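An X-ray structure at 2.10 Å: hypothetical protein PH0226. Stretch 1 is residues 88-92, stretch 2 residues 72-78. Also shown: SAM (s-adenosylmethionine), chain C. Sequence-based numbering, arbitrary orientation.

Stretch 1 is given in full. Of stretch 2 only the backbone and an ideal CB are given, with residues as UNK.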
ATOM      1  N   GLU A  88     -11.956 -17.432   9.957  1.00 53.55           N
ATOM      2  CA  GLU A  88     -12.022 -17.563  11.406  1.00 53.36           C
ATOM      3  C   GLU A  88     -10.700 -17.194  12.058  1.00 51.77           C
ATOM      4  O   GLU A  88      -9.662 -17.792  11.769  1.00 52.91           O
ATOM      5  CB  GLU A  88     -12.385 -18.989  11.819  1.00 54.57           C
ATOM      6  CG  GLU A  88     -12.216 -19.213  13.319  1.00 57.60           C
ATOM      7  CD  GLU A  88     -12.696 -20.572  13.785  1.00 60.59           C
ATOM      8  OE1 GLU A  88     -12.222 -21.596  13.245  1.00 60.97           O
ATOM      9  OE2 GLU A  88     -13.544 -20.608  14.702  1.00 60.74           O
ATOM     10  N   PHE A  89     -10.751 -16.214  12.951  1.00 48.35           N
ATOM     11  CA  PHE A  89      -9.568 -15.765  13.660  1.00 45.35           C
ATOM     12  C   PHE A  89      -9.561 -16.328  15.068  1.00 44.37           C
ATOM     13  O   PHE A  89     -10.569 -16.283  15.776  1.00 43.21           O
ATOM     14  CB  PHE A  89      -9.526 -14.240  13.695  1.00 42.55           C
ATOM     15  CG  PHE A  89      -9.332 -13.623  12.349  1.00 39.76           C
ATOM     16  CD1 PHE A  89      -8.122 -13.760  11.680  1.00 37.76           C
ATOM     17  CD2 PHE A  89     -10.369 -12.934  11.730  1.00 37.42           C
ATOM     18  CE1 PHE A  89      -7.947 -13.218  10.409  1.00 36.47           C
ATOM     19  CE2 PHE A  89     -10.204 -12.387  10.460  1.00 34.87           C
ATOM     20  CZ  PHE A  89      -8.994 -12.529   9.798  1.00 33.84           C
ATOM     21  N   ILE A  90      -8.412 -16.865  15.464  1.00 43.50           N
ATOM     22  CA  ILE A  90      -8.264 -17.450  16.786  1.00 43.08           C
ATOM     23  C   ILE A  90      -7.020 -16.911  17.464  1.00 41.46           C
ATOM     24  O   ILE A  90      -5.981 -16.750  16.828  1.00 41.00           O
ATOM     25  CB  ILE A  90      -8.135 -18.985  16.706  1.00 44.17           C
ATOM     26  CG1 ILE A  90      -9.321 -19.571  15.943  1.00 45.38           C
ATOM     27  CG2 ILE A  90      -8.077 -19.573  18.104  1.00 44.69           C
ATOM     28  CD1 ILE A  90      -9.221 -21.073  15.728  1.00 46.68           C
ATOM     29  N   VAL A  91      -7.131 -16.633  18.757  1.00 40.59           N
ATOM     30  CA  VAL A  91      -6.005 -16.135  19.529  1.00 40.65           C
ATOM     31  C   VAL A  91      -5.198 -17.347  19.980  1.00 41.41           C
ATOM     32  O   VAL A  91      -5.623 -18.086  20.874  1.00 41.36           O
ATOM     33  CB  VAL A  91      -6.481 -15.351  20.766  1.00 40.81           C
ATOM     34  CG1 VAL A  91      -5.291 -14.907  21.588  1.00 42.19           C
ATOM     35  CG2 VAL A  91      -7.293 -14.140  20.333  1.00 40.93           C
ATOM     36  N   GLY A  92      -4.043 -17.557  19.353  1.00 39.70           N
ATOM     37  CA  GLY A  92      -3.211 -18.694  19.705  1.00 38.79           C
ATOM     38  C   GLY A  92      -1.718 -18.432  19.626  1.00 37.75           C
ATOM     39  O   GLY A  92      -1.279 -17.379  19.158  1.00 37.38           O
ATOM     40  N   UNK A  72      -4.644  -7.639  17.947  1.00 38.88           N
ATOM     41  CA  UNK A  72      -4.549  -7.962  16.526  1.00 38.77           C
ATOM     42  C   UNK A  72      -5.797  -8.723  16.100  1.00 36.60           C
ATOM     43  O   UNK A  72      -6.419  -8.405  15.091  1.00 35.42           O
ATOM     44  CB  UNK A  72      -3.289  -8.779  16.231  1.00 38.77           C
ATOM     45  N   UNK A  73      -6.153  -9.732  16.888  1.00 34.46           N
ATOM     46  CA  UNK A  73      -7.316 -10.558  16.612  1.00 35.48           C
ATOM     47  C   UNK A  73      -8.614  -9.752  16.661  1.00 36.79           C
ATOM     48  O   UNK A  73      -9.501  -9.950  15.830  1.00 36.53           O
ATOM     49  CB  UNK A  73      -7.382 -11.716  17.610  1.00 35.48           C
ATOM     50  N   UNK A  74      -8.721  -8.840  17.622  1.00 39.10           N
ATOM     51  CA  UNK A  74      -9.918  -8.013  17.735  1.00 43.00           C
ATOM     52  C   UNK A  74     -10.117  -7.183  16.465  1.00 43.37           C
ATOM     53  O   UNK A  74     -11.216  -7.133  15.918  1.00 44.05           O
ATOM     54  CB  UNK A  74      -9.824  -7.100  18.959  1.00 43.00           C
ATOM     55  N   UNK A  75      -9.055  -6.534  15.994  1.00 43.46           N
ATOM     56  CA  UNK A  75      -9.155  -5.733  14.776  1.00 43.94           C
ATOM     57  C   UNK A  75      -9.456  -6.621  13.573  1.00 42.58           C
ATOM     58  O   UNK A  75     -10.210  -6.240  12.678  1.00 41.86           O
ATOM     59  CB  UNK A  75      -7.864  -4.946  14.544  1.00 43.94           C
ATOM     60  N   UNK A  76      -8.859  -7.807  13.554  1.00 42.03           N
ATOM     61  CA  UNK A  76      -9.052  -8.741  12.454  1.00 41.60           C
ATOM     62  C   UNK A  76     -10.537  -9.022  12.271  1.00 42.15           C
ATOM     63  O   UNK A  76     -11.055  -8.962  11.158  1.00 40.13           O
ATOM     64  CB  UNK A  76      -8.284 -10.041  12.703  1.00 41.60           C
ATOM     65  N   UNK A  77     -11.212  -9.322  13.374  1.00 42.56           N
ATOM     66  CA  UNK A  77     -12.636  -9.619  13.345  1.00 45.19           C
ATOM     67  C   UNK A  77     -13.469  -8.465  12.800  1.00 46.24           C
ATOM     68  O   UNK A  77     -14.385  -8.681  12.005  1.00 47.50           O
ATOM     69  CB  UNK A  77     -13.117  -9.980  14.752  1.00 45.19           C
ATOM     70  N   UNK A  78     -13.153  -7.240  13.211  1.00 47.04           N
ATOM     71  CA  UNK A  78     -13.886  -6.080  12.714  1.00 47.97           C
ATOM     72  C   UNK A  78     -13.674  -5.929  11.211  1.00 47.75           C
ATOM     73  O   UNK A  78     -14.593  -5.545  10.487  1.00 47.61           O
ATOM     74  CB  UNK A  78     -13.448  -4.810  13.446  1.00 47.97           C
TER
HETATM   75  N   SAM C 302       1.534 -11.911   9.166  1.00 30.04           N
HETATM   76  CA  SAM C 302       1.266 -10.507   9.590  1.00 31.39           C
HETATM   77  C   SAM C 302       1.223  -9.604   8.360  1.00 32.52           C
HETATM   78  O   SAM C 302       0.383  -8.694   8.329  1.00 33.99           O
HETATM   79  OXT SAM C 302       2.076  -9.869   7.457  1.00 30.23           O
HETATM   80  CB  SAM C 302       2.384 -10.073  10.482  1.00 31.94           C
HETATM   81  CG  SAM C 302       2.022  -9.012  11.398  1.00 30.17           C
HETATM   82  SD  SAM C 302       3.383  -8.457  12.501  1.00 30.17           S
HETATM   83  CE  SAM C 302       4.589  -7.863  11.493  1.00 27.33           C
HETATM   84  C5' SAM C 302       3.866  -9.928  13.416  1.00 25.73           C
HETATM   85  C4' SAM C 302       2.734 -10.645  14.318  1.00 23.98           C
HETATM   86  O4' SAM C 302       3.315 -11.826  14.972  1.00 23.29           O
HETATM   87  C3' SAM C 302       2.273  -9.807  15.501  1.00 23.85           C
HETATM   88  O3' SAM C 302       0.857  -9.555  15.031  1.00 27.01           O
HETATM   89  C2' SAM C 302       2.153 -10.648  16.725  1.00 24.95           C
HETATM   90  O2' SAM C 302       1.087 -10.581  17.620  1.00 26.57           O
HETATM   91  C1' SAM C 302       2.495 -12.052  16.099  1.00 22.86           C
HETATM   92  N9  SAM C 302       3.152 -12.953  17.055  1.00 25.14           N
HETATM   93  C8  SAM C 302       4.273 -12.802  17.871  1.00 25.82           C
HETATM   94  N7  SAM C 302       4.547 -13.859  18.595  1.00 24.82           N
HETATM   95  C5  SAM C 302       3.579 -14.755  18.261  1.00 26.80           C
HETATM   96  C6  SAM C 302       3.270 -16.124  18.675  1.00 25.10           C
HETATM   97  N6  SAM C 302       4.009 -16.787  19.579  1.00 24.75           N
HETATM   98  N1  SAM C 302       2.156 -16.784  18.112  1.00 26.53           N
HETATM   99  C2  SAM C 302       1.376 -16.140  17.186  1.00 25.85           C
HETATM  100  N3  SAM C 302       1.575 -14.870  16.733  1.00 25.42           N
HETATM  101  C4  SAM C 302       2.696 -14.218  17.304  1.00 24.20           C

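Stretch 2 is helical throughout and runs nearly antiparallel to strand 88-91, at 167°, with the axes 8.4 Å apart at their closest. Its backbone angles are ordinary for a helix, so they exclude little beyond proline and glycine.

Position 72 has nothing of stretch 1 within 5.5 Å of its ideal CB. The neighbour in view is SAM, so a side chain of moderate length could reach the ribose. The residue is Met 72, present as selenomethionine. Its CG lies 3.5 Å from O3' of SAM.

Position 73 points toward the strand. Its ideal CB is 3.6 Å from Val 91 CG2. The surroundings are largely apolar, so a valine, isoleucine, leucine or methionine would suit. The residue is Ile 73. CG1 packs 3.5 Å from Val 91 CG2, and CG2 lies 4.2 Å from Phe 89 CB. CD1 reaches the backbone, 3.6 Å from Ile 90 O. The side chain thus touches three consecutive strand residues.

Position 74 points away from the strand and meets nothing of it. Many residues would do, polar ones included. It is Arg 74, whose guanidinium nitrogens NH1 and NH2 bond elsewhere in the structure.

Position 75 is out of reach, and stretch 1 sets no demand on it. It is Lys 75.

Position 76 points toward stretch 1, and its CB faces the Phe 89 ring. Its ideal CB is already 3.7 Å from Phe 89 CD2, which leaves little depth in that direction. A small side chain such as alanine or serine fits best. The residue is Ala 76. Its CB sits 3.6 Å from the centroid of the Phe 89 ring and only 6° off the ring normal. This is a CH-pi contact over one face.

Position 77 points sideways, with its ideal CB 5.0 Å from Phe 89 CD2. The backbone O of Phe 89 offers an acceptor. A long donor such as arginine or lysine would suit, and glutamine is conceivable. The residue is Arg 77. The end of the chain comes nearer the strand, and NH2 donates a hydrogen bond to Phe 89 O at 2.8 Å. NE donates to the oxygen of water 1 at 2.7 Å, and Phe 89 N donates weakly to the same water oxygen at 3.4 Å.

Position 78 is out of reach, so stretch 1 leaves the choice open. It is Glu 78.

Stretch 2, residues 72-78: MIRKARE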
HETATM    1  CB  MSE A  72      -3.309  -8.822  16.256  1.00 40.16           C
HETATM    2  CG  MSE A  72      -1.987  -8.081  16.428  1.00 42.20           C
HETATM    3 SE   MSE A  72      -1.786  -6.647  15.148  1.00 44.21          SE
HETATM    4  CE  MSE A  72      -1.833  -5.164  16.391  1.00 46.19           C
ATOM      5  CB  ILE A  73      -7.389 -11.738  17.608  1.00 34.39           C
ATOM      6  CG1 ILE A  73      -6.161 -12.639  17.421  1.00 33.62           C
ATOM      7  CG2 ILE A  73      -8.664 -12.545  17.387  1.00 34.97           C
ATOM      8  CD1 ILE A  73      -6.038 -13.227  16.021  1.00 31.22           C
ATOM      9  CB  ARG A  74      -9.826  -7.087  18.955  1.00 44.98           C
ATOM     10  CG  ARG A  74     -11.130  -6.340  19.253  1.00 47.82           C
ATOM     11  CD  ARG A  74     -11.042  -5.504  20.525  1.00 50.98           C
ATOM     12  NE  ARG A  74      -9.936  -4.550  20.483  1.00 55.07           N
ATOM     13  CZ  ARG A  74      -8.791  -4.696  21.145  1.00 56.86           C
ATOM     14  NH1 ARG A  74      -8.592  -5.758  21.917  1.00 57.60           N
ATOM     15  NH2 ARG A  74      -7.836  -3.784  21.022  1.00 58.01           N
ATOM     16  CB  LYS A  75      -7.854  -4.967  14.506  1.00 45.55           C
ATOM     17  CG  LYS A  75      -7.700  -3.626  15.199  1.00 48.90           C
ATOM     18  CD  LYS A  75      -6.459  -2.904  14.659  1.00 50.18           C
ATOM     19  CE  LYS A  75      -6.129  -1.655  15.462  1.00 52.75           C
ATOM     20  NZ  LYS A  75      -4.882  -0.991  14.982  1.00 52.48           N
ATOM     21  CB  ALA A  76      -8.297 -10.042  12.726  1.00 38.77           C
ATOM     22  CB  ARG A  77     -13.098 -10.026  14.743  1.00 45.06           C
ATOM     23  CG  ARG A  77     -12.632 -11.432  15.092  1.00 47.75           C
ATOM     24  CD  ARG A  77     -12.704 -11.754  16.567  1.00 47.59           C
ATOM     25  NE  ARG A  77     -12.274 -13.130  16.793  1.00 46.98           N
ATOM     26  CZ  ARG A  77     -11.917 -13.627  17.973  1.00 46.95           C
ATOM     27  NH1 ARG A  77     -11.930 -12.860  19.053  1.00 45.19           N
ATOM     28  NH2 ARG A  77     -11.539 -14.896  18.064  1.00 46.71           N
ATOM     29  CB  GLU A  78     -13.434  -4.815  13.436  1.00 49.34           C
ATOM     30  CG  GLU A  78     -13.710  -4.856  14.924  1.00 53.10           C
ATOM     31  CD  GLU A  78     -13.193  -3.634  15.642  1.00 54.90           C
ATOM     32  OE1 GLU A  78     -13.632  -2.514  15.302  1.00 56.79           O
ATOM     33  OE2 GLU A  78     -12.348  -3.794  16.548  1.00 56.05           O
TER
HETATM   34  O   HOH W   1     -13.121 -14.449  14.621  1.00 44.15           O
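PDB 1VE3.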